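Local coordinates for protein lantibiotic dehydratase (Microbispora corallina, PDB 5EHK) that probably dehydrates serine and threonine residues of the NAI-107 precursor peptide, drawing on glutamyl-tRNA as the activating co-substrate, at residues A[591-596]-A[650-655]; A[620-625]-A[631-636]; A[556-561]-A[567-572]. One frame throughout, in Å; residues are numbered along the deposited sequence.

Interaction 1 of 3, residues A[591-596]-A[650-655]; sequences RRISVG and RLLFEL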
loop_
_atom_site.group_PDB
_atom_site.type_symbol
_atom_site.label_atom_id
_atom_site.label_comp_id
_atom_site.label_asym_id
_atom_site.label_seq_id
_atom_site.Cartn_x
_atom_site.Cartn_y
_atom_site.Cartn_z
ATOM N N ARG A 591 -29.633 -5.831 -27.838
ATOM C CA ARG A 591 -29.871 -6.634 -26.629
ATOM C C ARG A 591 -29.904 -5.829 -25.346
ATOM O O ARG A 591 -29.270 -4.764 -25.222
ATOM C CB ARG A 591 -28.758 -7.666 -26.469
ATOM C CG ARG A 591 -28.565 -8.575 -27.665
ATOM C CD ARG A 591 -29.640 -9.626 -27.726
ATOM N NE ARG A 591 -29.412 -10.506 -28.863
ATOM C CZ ARG A 591 -29.948 -10.293 -30.060
ATOM N NH1 ARG A 591 -30.748 -9.238 -30.223
ATOM N NH2 ARG A 591 -29.695 -11.126 -31.075
ATOM N N ARG A 592 -30.612 -6.379 -24.369
ATOM C CA ARG A 592 -30.617 -5.805 -23.037
ATOM C C ARG A 592 -30.362 -6.855 -21.976
ATOM O O ARG A 592 -30.893 -7.978 -22.057
ATOM C CB ARG A 592 -31.929 -5.078 -22.779
ATOM C CG ARG A 592 -32.278 -4.897 -21.328
ATOM C CD ARG A 592 -33.523 -4.059 -21.209
ATOM N NE ARG A 592 -34.148 -4.273 -19.912
ATOM C CZ ARG A 592 -34.663 -3.314 -19.152
ATOM N NH1 ARG A 592 -34.623 -2.044 -19.535
ATOM N NH2 ARG A 592 -35.207 -3.635 -17.992
ATOM N N ILE A 593 -29.538 -6.484 -20.993
ATOM C CA ILE A 593 -29.269 -7.324 -19.823
ATOM C C ILE A 593 -29.944 -6.684 -18.628
ATOM O O ILE A 593 -29.482 -5.688 -18.080
ATOM C CB ILE A 593 -27.750 -7.441 -19.558
ATOM C CG1 ILE A 593 -27.016 -7.864 -20.832
ATOM C CG2 ILE A 593 -27.468 -8.414 -18.440
ATOM C CD1 ILE A 593 -25.532 -7.594 -20.820
ATOM N N SER A 594 -31.056 -7.258 -18.214
ATOM C CA SER A 594 -31.773 -6.725 -17.071
ATOM C C SER A 594 -31.129 -7.291 -15.836
ATOM O O SER A 594 -30.923 -8.507 -15.753
ATOM C CB SER A 594 -33.234 -7.148 -17.121
ATOM O OG SER A 594 -33.788 -6.909 -18.398
ATOM N N VAL A 595 -30.799 -6.416 -14.890
ATOM C CA VAL A 595 -30.285 -6.828 -13.590
ATOM C C VAL A 595 -31.110 -6.232 -12.465
ATOM O O VAL A 595 -31.018 -5.038 -12.190
ATOM C CB VAL A 595 -28.856 -6.372 -13.397
ATOM C CG1 VAL A 595 -28.314 -6.943 -12.119
ATOM C CG2 VAL A 595 -28.021 -6.781 -14.580
ATOM N N GLY A 596 -31.950 -7.042 -11.835
ATOM C CA GLY A 596 -32.775 -6.548 -10.743
ATOM C C GLY A 596 -34.031 -5.828 -11.208
ATOM O O GLY A 596 -34.663 -5.134 -10.415
ATOM N N ARG A 650 -22.631 -3.507 -12.356
ATOM C CA ARG A 650 -21.421 -2.709 -12.416
ATOM C C ARG A 650 -20.277 -3.473 -13.105
ATOM O O ARG A 650 -19.453 -2.871 -13.807
ATOM C CB ARG A 650 -20.998 -2.212 -11.040
ATOM C CG ARG A 650 -19.634 -1.531 -11.109
ATOM C CD ARG A 650 -19.146 -0.937 -9.824
ATOM N NE ARG A 650 -17.805 -0.445 -10.056
ATOM C CZ ARG A 650 -16.969 -0.020 -9.126
ATOM N NH1 ARG A 650 -17.310 -0.032 -7.849
ATOM N NH2 ARG A 650 -15.774 0.381 -9.502
ATOM N N LEU A 651 -20.227 -4.792 -12.926
ATOM C CA LEU A 651 -19.175 -5.572 -13.559
ATOM C C LEU A 651 -19.398 -5.554 -15.075
ATOM O O LEU A 651 -18.437 -5.418 -15.850
ATOM C CB LEU A 651 -19.099 -7.014 -13.002
ATOM C CG LEU A 651 -17.963 -7.899 -13.546
ATOM C CD1 LEU A 651 -16.622 -7.291 -13.273
ATOM C CD2 LEU A 651 -17.958 -9.308 -12.999
ATOM N N LEU A 652 -20.667 -5.656 -15.488
ATOM C CA LEU A 652 -21.001 -5.629 -16.900
ATOM C C LEU A 652 -20.566 -4.303 -17.489
ATOM O O LEU A 652 -19.945 -4.241 -18.560
ATOM C CB LEU A 652 -22.486 -5.858 -17.125
ATOM C CG LEU A 652 -22.997 -7.267 -16.816
ATOM C CD1 LEU A 652 -24.519 -7.274 -16.742
ATOM C CD2 LEU A 652 -22.448 -8.325 -17.827
ATOM N N PHE A 653 -20.887 -3.231 -16.783
ATOM C CA PHE A 653 -20.485 -1.928 -17.253
ATOM C C PHE A 653 -18.973 -1.848 -17.434
ATOM O O PHE A 653 -18.502 -1.485 -18.496
ATOM C CB PHE A 653 -20.971 -0.840 -16.315
ATOM C CG PHE A 653 -20.257 0.450 -16.489
ATOM C CD1 PHE A 653 -20.472 1.215 -17.630
ATOM C CD2 PHE A 653 -19.377 0.909 -15.517
ATOM C CE1 PHE A 653 -19.814 2.426 -17.801
ATOM C CE2 PHE A 653 -18.707 2.111 -15.674
ATOM C CZ PHE A 653 -18.933 2.883 -16.819
ATOM N N GLU A 654 -18.205 -2.242 -16.432
ATOM C CA GLU A 654 -16.754 -2.040 -16.517
ATOM C C GLU A 654 -16.107 -2.974 -17.534
ATOM O O GLU A 654 -15.167 -2.593 -18.192
ATOM C CB GLU A 654 -16.077 -2.121 -15.127
ATOM C CG GLU A 654 -16.639 -1.068 -14.138
ATOM C CD GLU A 654 -15.844 -0.941 -12.832
ATOM O OE1 GLU A 654 -15.214 -1.946 -12.420
ATOM O OE2 GLU A 654 -15.858 0.161 -12.212
ATOM N N LEU A 655 -16.651 -4.172 -17.708
ATOM C CA LEU A 655 -16.111 -5.120 -18.677
ATOM C C LEU A 655 -16.236 -4.575 -20.111
ATOM O O LEU A 655 -15.342 -4.753 -20.953
ATOM C CB LEU A 655 -16.831 -6.475 -18.541
ATOM C CG LEU A 655 -16.396 -7.319 -17.335
ATOM C CD1 LEU A 655 -17.345 -8.452 -17.070
ATOM C CD2 LEU A 655 -14.993 -7.850 -17.534
#

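Interaction 2 of 3, residues A[620-625]-A[631-636]; sequences LCLVHL and VVPALP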
loop_
_atom_site.group_PDB
_atom_site.type_symbol
_atom_site.label_atom_id
_atom_site.label_comp_id
_atom_site.label_asym_id
_atom_site.label_seq_id
_atom_site.Cartn_x
_atom_site.Cartn_y
_atom_site.Cartn_z
ATOM N N LEU A 620 -9.751 -8.632 -19.227
ATOM C CA LEU A 620 -10.830 -9.547 -18.938
ATOM C C LEU A 620 -11.766 -9.437 -20.097
ATOM O O LEU A 620 -11.724 -8.455 -20.817
ATOM C CB LEU A 620 -11.564 -9.095 -17.685
ATOM C CG LEU A 620 -10.833 -9.364 -16.377
ATOM C CD1 LEU A 620 -11.549 -8.652 -15.227
ATOM C CD2 LEU A 620 -10.793 -10.864 -16.177
ATOM N N CYS A 621 -12.636 -10.414 -20.291
ATOM C CA CYS A 621 -13.670 -10.254 -21.331
ATOM C C CYS A 621 -14.936 -11.039 -21.124
ATOM O O CYS A 621 -14.903 -12.192 -20.694
ATOM C CB CYS A 621 -13.118 -10.567 -22.705
ATOM S SG CYS A 621 -12.241 -12.065 -22.686
ATOM N N LEU A 622 -16.047 -10.387 -21.441
ATOM C CA LEU A 622 -17.381 -10.961 -21.294
ATOM C C LEU A 622 -17.693 -11.902 -22.460
ATOM O O LEU A 622 -17.424 -11.571 -23.608
ATOM C CB LEU A 622 -18.396 -9.834 -21.282
ATOM C CG LEU A 622 -19.787 -10.237 -20.870
ATOM C CD1 LEU A 622 -19.720 -10.842 -19.472
ATOM C CD2 LEU A 622 -20.573 -8.985 -20.886
ATOM N N VAL A 623 -18.238 -13.073 -22.159
ATOM C CA VAL A 623 -18.491 -14.077 -23.187
ATOM C C VAL A 623 -19.902 -14.595 -23.068
ATOM O O VAL A 623 -20.333 -14.937 -21.974
ATOM C CB VAL A 623 -17.503 -15.259 -23.092
ATOM C CG1 VAL A 623 -17.854 -16.329 -24.081
ATOM C CG2 VAL A 623 -16.127 -14.777 -23.365
ATOM N N HIS A 624 -20.629 -14.653 -24.184
ATOM C CA HIS A 624 -21.932 -15.313 -24.177
ATOM C C HIS A 624 -21.641 -16.778 -24.357
ATOM O O HIS A 624 -21.256 -17.230 -25.443
ATOM C CB HIS A 624 -22.864 -14.790 -25.266
ATOM C CG HIS A 624 -24.207 -15.455 -25.294
ATOM N ND1 HIS A 624 -24.579 -16.343 -26.283
ATOM C CD2 HIS A 624 -25.269 -15.357 -24.458
ATOM C CE1 HIS A 624 -25.810 -16.764 -26.051
ATOM N NE2 HIS A 624 -26.253 -16.183 -24.948
ATOM N N LEU A 625 -21.776 -17.505 -23.249
ATOM C CA LEU A 625 -21.393 -18.914 -23.178
ATOM C C LEU A 625 -22.061 -19.823 -24.231
ATOM O O LEU A 625 -21.370 -20.607 -24.870
ATOM C CB LEU A 625 -21.593 -19.460 -21.752
ATOM C CG LEU A 625 -20.623 -18.867 -20.746
ATOM C CD1 LEU A 625 -20.957 -19.231 -19.315
ATOM C CD2 LEU A 625 -19.225 -19.306 -21.118
ATOM N N VAL A 631 -19.349 -10.181 -25.587
ATOM C CA VAL A 631 -20.442 -9.266 -25.431
ATOM C C VAL A 631 -19.767 -8.001 -25.004
ATOM O O VAL A 631 -18.817 -8.042 -24.232
ATOM C CB VAL A 631 -21.451 -9.752 -24.385
ATOM C CG1 VAL A 631 -22.483 -8.657 -24.061
ATOM C CG2 VAL A 631 -22.129 -11.030 -24.876
ATOM N N VAL A 632 -20.185 -6.890 -25.587
ATOM C CA VAL A 632 -19.694 -5.594 -25.182
ATOM C C VAL A 632 -20.855 -4.773 -24.652
ATOM O O VAL A 632 -21.555 -4.085 -25.399
ATOM C CB VAL A 632 -18.989 -4.895 -26.325
ATOM C CG1 VAL A 632 -18.528 -3.502 -25.895
ATOM C CG2 VAL A 632 -17.834 -5.768 -26.803
ATOM N N PRO A 633 -21.062 -4.839 -23.333
ATOM C CA PRO A 633 -22.184 -4.098 -22.750
ATOM C C PRO A 633 -21.890 -2.615 -22.658
ATOM O O PRO A 633 -20.739 -2.204 -22.493
ATOM C CB PRO A 633 -22.335 -4.699 -21.352
ATOM C CG PRO A 633 -21.122 -5.489 -21.109
ATOM C CD PRO A 633 -20.432 -5.773 -22.391
ATOM N N ALA A 634 -22.939 -1.813 -22.777
ATOM C CA ALA A 634 -22.821 -0.387 -22.553
ATOM C C ALA A 634 -23.852 0.006 -21.510
ATOM O O ALA A 634 -24.845 -0.712 -21.289
ATOM C CB ALA A 634 -23.052 0.371 -23.836
ATOM N N LEU A 635 -23.588 1.118 -20.838
ATOM C CA LEU A 635 -24.551 1.655 -19.907
ATOM C C LEU A 635 -25.076 2.981 -20.493
ATOM O O LEU A 635 -24.416 4.015 -20.405
ATOM C CB LEU A 635 -23.934 1.806 -18.516
ATOM C CG LEU A 635 -24.862 2.306 -17.406
ATOM C CD1 LEU A 635 -26.193 1.568 -17.398
ATOM C CD2 LEU A 635 -24.181 2.246 -16.032
ATOM N N PRO A 636 -26.264 2.940 -21.124
ATOM C CA PRO A 636 -26.757 4.060 -21.932
ATOM C C PRO A 636 -27.395 5.191 -21.140
ATOM O O PRO A 636 -28.267 5.863 -21.679
ATOM C CB PRO A 636 -27.846 3.411 -22.786
ATOM C CG PRO A 636 -27.608 1.947 -22.694
ATOM C CD PRO A 636 -27.078 1.732 -21.326
HETATM O O HOH W 1 -15.624 -8.268 -24.016
#

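Interaction 3 of 3, residues A[556-561]-A[567-572]; sequences AGRPLH and AADVAF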
loop_
_atom_site.group_PDB
_atom_site.type_symbol
_atom_site.label_atom_id
_atom_site.label_comp_id
_atom_site.label_asym_id
_atom_site.label_seq_id
_atom_site.Cartn_x
_atom_site.Cartn_y
_atom_site.Cartn_z
ATOM N N ALA A 556 -27.701 2.168 -32.660
ATOM C CA ALA A 556 -28.093 0.913 -33.285
ATOM C C ALA A 556 -26.923 0.297 -34.040
ATOM O O ALA A 556 -26.845 -0.923 -34.198
ATOM C CB ALA A 556 -29.268 1.130 -34.228
ATOM N N GLY A 557 -26.030 1.155 -34.526
ATOM C CA GLY A 557 -24.852 0.713 -35.223
ATOM C C GLY A 557 -23.572 1.162 -34.555
ATOM O O GLY A 557 -22.593 1.437 -35.239
ATOM N N ARG A 558 -23.572 1.242 -33.226
ATOM C CA ARG A 558 -22.398 1.697 -32.475
ATOM C C ARG A 558 -21.134 0.892 -32.788
ATOM O O ARG A 558 -21.199 -0.268 -33.170
ATOM C CB ARG A 558 -22.683 1.756 -30.963
ATOM C CG ARG A 558 -22.748 0.430 -30.147
ATOM C CD ARG A 558 -23.405 0.737 -28.777
ATOM N NE ARG A 558 -23.544 -0.424 -27.910
ATOM C CZ ARG A 558 -22.540 -0.932 -27.197
ATOM N NH1 ARG A 558 -21.331 -0.381 -27.256
ATOM N NH2 ARG A 558 -22.729 -2.008 -26.440
ATOM N N PRO A 559 -19.975 1.540 -32.718
ATOM C CA PRO A 559 -18.749 0.774 -32.957
ATOM C C PRO A 559 -18.391 -0.130 -31.781
ATOM O O PRO A 559 -18.679 0.219 -30.639
ATOM C CB PRO A 559 -17.686 1.858 -33.160
ATOM C CG PRO A 559 -18.264 3.105 -32.544
ATOM C CD PRO A 559 -19.745 2.993 -32.630
ATOM N N LEU A 560 -17.816 -1.296 -32.078
ATOM C CA LEU A 560 -17.327 -2.235 -31.072
ATOM C C LEU A 560 -15.828 -2.465 -31.264
ATOM O O LEU A 560 -15.297 -2.257 -32.360
ATOM C CB LEU A 560 -18.092 -3.542 -31.186
ATOM C CG LEU A 560 -19.605 -3.334 -31.101
ATOM C CD1 LEU A 560 -20.337 -4.654 -31.200
ATOM C CD2 LEU A 560 -20.001 -2.594 -29.800
ATOM N N HIS A 561 -15.136 -2.926 -30.223
ATOM C CA HIS A 561 -13.671 -3.028 -30.289
ATOM C C HIS A 561 -13.182 -4.467 -30.308
ATOM O O HIS A 561 -11.991 -4.725 -30.469
ATOM C CB HIS A 561 -13.042 -2.273 -29.124
ATOM C CG HIS A 561 -13.501 -2.763 -27.791
ATOM N ND1 HIS A 561 -14.827 -2.733 -27.402
ATOM C CD2 HIS A 561 -12.820 -3.324 -26.768
ATOM C CE1 HIS A 561 -14.939 -3.248 -26.190
ATOM N NE2 HIS A 561 -13.734 -3.607 -25.781
ATOM N N ALA A 567 -23.374 -6.570 -29.191
ATOM C CA ALA A 567 -23.537 -5.364 -28.397
ATOM C C ALA A 567 -24.735 -5.544 -27.492
ATOM O O ALA A 567 -25.695 -6.199 -27.865
ATOM C CB ALA A 567 -23.748 -4.161 -29.306
ATOM N N ALA A 568 -24.688 -4.982 -26.295
ATOM C CA ALA A 568 -25.844 -5.051 -25.414
ATOM C C ALA A 568 -25.844 -3.862 -24.475
ATOM O O ALA A 568 -24.824 -3.188 -24.327
ATOM C CB ALA A 568 -25.853 -6.350 -24.639
ATOM N N ASP A 569 -26.991 -3.605 -23.856
ATOM C CA ASP A 569 -27.137 -2.541 -22.875
ATOM C C ASP A 569 -27.539 -3.180 -21.554
ATOM O O ASP A 569 -28.360 -4.109 -21.526
ATOM C CB ASP A 569 -28.214 -1.545 -23.325
ATOM C CG ASP A 569 -27.932 -0.976 -24.724
ATOM O OD1 ASP A 569 -26.837 -0.392 -24.892
ATOM O OD2 ASP A 569 -28.758 -1.157 -25.666
ATOM N N VAL A 570 -26.916 -2.722 -20.465
ATOM C CA VAL A 570 -27.230 -3.229 -19.132
ATOM C C VAL A 570 -28.232 -2.262 -18.560
ATOM O O VAL A 570 -28.055 -1.067 -18.700
ATOM C CB VAL A 570 -25.970 -3.353 -18.238
ATOM C CG1 VAL A 570 -24.923 -2.346 -18.634
ATOM C CG2 VAL A 570 -26.320 -3.215 -16.759
ATOM N N ALA A 571 -29.295 -2.773 -17.951
ATOM C CA ALA A 571 -30.275 -1.934 -17.262
ATOM C C ALA A 571 -30.418 -2.417 -15.822
ATOM O O ALA A 571 -30.596 -3.617 -15.579
ATOM C CB ALA A 571 -31.637 -1.991 -17.991
ATOM N N PHE A 572 -30.315 -1.514 -14.859
ATOM C CA PHE A 572 -30.426 -1.936 -13.458
ATOM C C PHE A 572 -31.247 -0.971 -12.591
ATOM O O PHE A 572 -31.388 0.214 -12.911
ATOM C CB PHE A 572 -29.037 -2.072 -12.851
ATOM C CG PHE A 572 -28.307 -0.779 -12.771
ATOM C CD1 PHE A 572 -28.529 0.093 -11.719
ATOM C CD2 PHE A 572 -27.419 -0.417 -13.765
ATOM C CE1 PHE A 572 -27.878 1.304 -11.661
ATOM C CE2 PHE A 572 -26.757 0.780 -13.717
ATOM C CZ PHE A 572 -26.980 1.647 -12.661
#

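Interaction 1 of 3, residues A[591-596]-A[650-655]
Ile-593 and Leu-652 reach toward each other tip to tip, joining strand 591-595, one in from the edge strand 604-605 of a mixed beta-sheet, to helix 647-656, which packs on one face of that sheet. The touching atoms are Ile-593 CG2 and Leu-652 CD1, 3.6 Å apart. The same CD1 also meets Val-595 CG2 at 4.1 Å, the two side chains passing at a slant, so one methyl serves two strand residues spaced by two. That spacing follows from the extended chain: Ile-593 and Val-595 point to the helix while Ser-594 points away. Branched apolar residues suit this face, since they fill it and leave no polar group to satisfy. In Ile-593, CG1 lies beside the backbone N (chi1 -52°), which leaves CG2 anti to that N and directed at the leucine.

Backbone bonds to Asp-569 and Ala-571 hold Ile-593 in the sheet, and Leu-652 also leans on Leu-622. On the other face Arg-592 NE donates to Ser-594 OG (3.1 Å), whose hydroxyl is shared with Glu-605. Away from the sheet, Arg-650 and Glu-654 stand one helical turn apart and form a salt bridge. Tyr-441 binds both, by a cation-pi contact to the arginine and a hydrogen bond to the glutamate. Arg-650 NH2 meets Glu-654 OE2 on its syn side at 2.7 Å; OE2 lies in the guanidinium plane, though the nitrogen sits 27° out of the carboxylate plane.

Interaction 2 of 3, residues A[620-625]-A[631-636]
The flat peptide group that ends in Leu-622 O is approached from above its carbonyl plane: Val-631 N donates to Leu-622 O at 3.1 Å from a position 54° out of that plane. A second flat group, the imidazole of His-624, leads away from the opposing strand, and it is the CB of His-624 that touches Val-631 CG2, at 3.9 Å. The two ring nitrogens are taken by partners beyond the two segments, ND1 by Thr-627 OG1 and NE2 by Glu-610 OE1. Histidine suits this partly exposed place because its two ring nitrogens can each be paired while its CB stays in the apolar layer.

The proline ring of Pro-633 presents CG and CD to Leu-622, whose CD2 lies 3.5 Å from Pro-633 CG. As a proline, Pro-633 has no N-H to offer a neighbouring strand. The same methyl of Leu-622 reaches Val-631 CB at 3.7 Å. Leu-622 has CG anti to its backbone nitrogen (chi1 -169°), and from there CD2 can span both residues.

Strands 620-624 and 629-634 form a beta hairpin within the mixed sheet, but the axes of 620-624 and 631-634 stand at 105° and approach to 6.3 Å. With the strands diverging so strongly, Leu-622 and Val-631 share one direct backbone bond, and a water bridges the other pair of polar atoms. It donates to Val-631 O at 3.2 Å and accepts a weak bond from Leu-622 N. On the helix side Leu-622 packs against Leu-655, and Val-631 rests on Ala-568 and Leu-611.

Interaction 3 of 3, residues A[556-561]-A[567-572]
Arg-558 NH2 reaches two backbone carbonyls, of adjacent strands. Across the contact it gives Ala-568 O a weak hydrogen bond, 3.2 Å long and bent to 126° at the hydrogen. Its stronger bond goes to Val-632 O of strand 629-634. Ala-568 O is not left to the arginine alone, for the backbone N-H of Ala-634 also donates to it within the sheet. A long cationic side chain suits this place because it starts in the loop after helix 545-556 and must still reach the carbonyls of the sheet. Extended from CG to NE, the side chain carries the guanidinium across that distance.

Small and apolar neighbours fit round the guanidinium. Ala-567 CB is 3.7 Å from Arg-558 NH2, and a methyl there is small enough for the guanidinium to come close to the strand. Leu-560 CD1 packs on the same Ala-567 CB at 3.9 Å. Its other methyl, CD2, lies 3.6 Å above the guanidinium plane of Arg-558, offset toward the rim.

Asp-569 OD1 comes within 4.5 Å of Arg-558 NE but well out of the guanidinium plane, so no N-H points at it. NE bonds instead to Ser-589 OG, and Asp-569 OD2 accepts from the backbone N of Ser-589 while pairing with Ser-587 OG. Serine and backbone bonds thus fix the orientation of both charged groups, and the attraction between them probably adds a stabilisation that depends little on direction.

From the N terminus, interaction 3 comes first: the chain leaves helix 545-556, runs through the loop and turns back at once as strand 566-572, closing a short loop. Strand 591-595 then opens interaction 1, whose partner, helix 647-656, arrives more than fifty residues later. Within that span the hairpin of interaction 2 opens and closes, so it is enclosed by interaction 1, while interaction 3 precedes both and no loops cross. All three meet on one mixed sheet, where strand 566-572 lies between strands 591-595 and 629-634. The helix of interaction 1 packs against residues of interaction 2, and the arginine of interaction 3 bonds to the second strand of interaction 2.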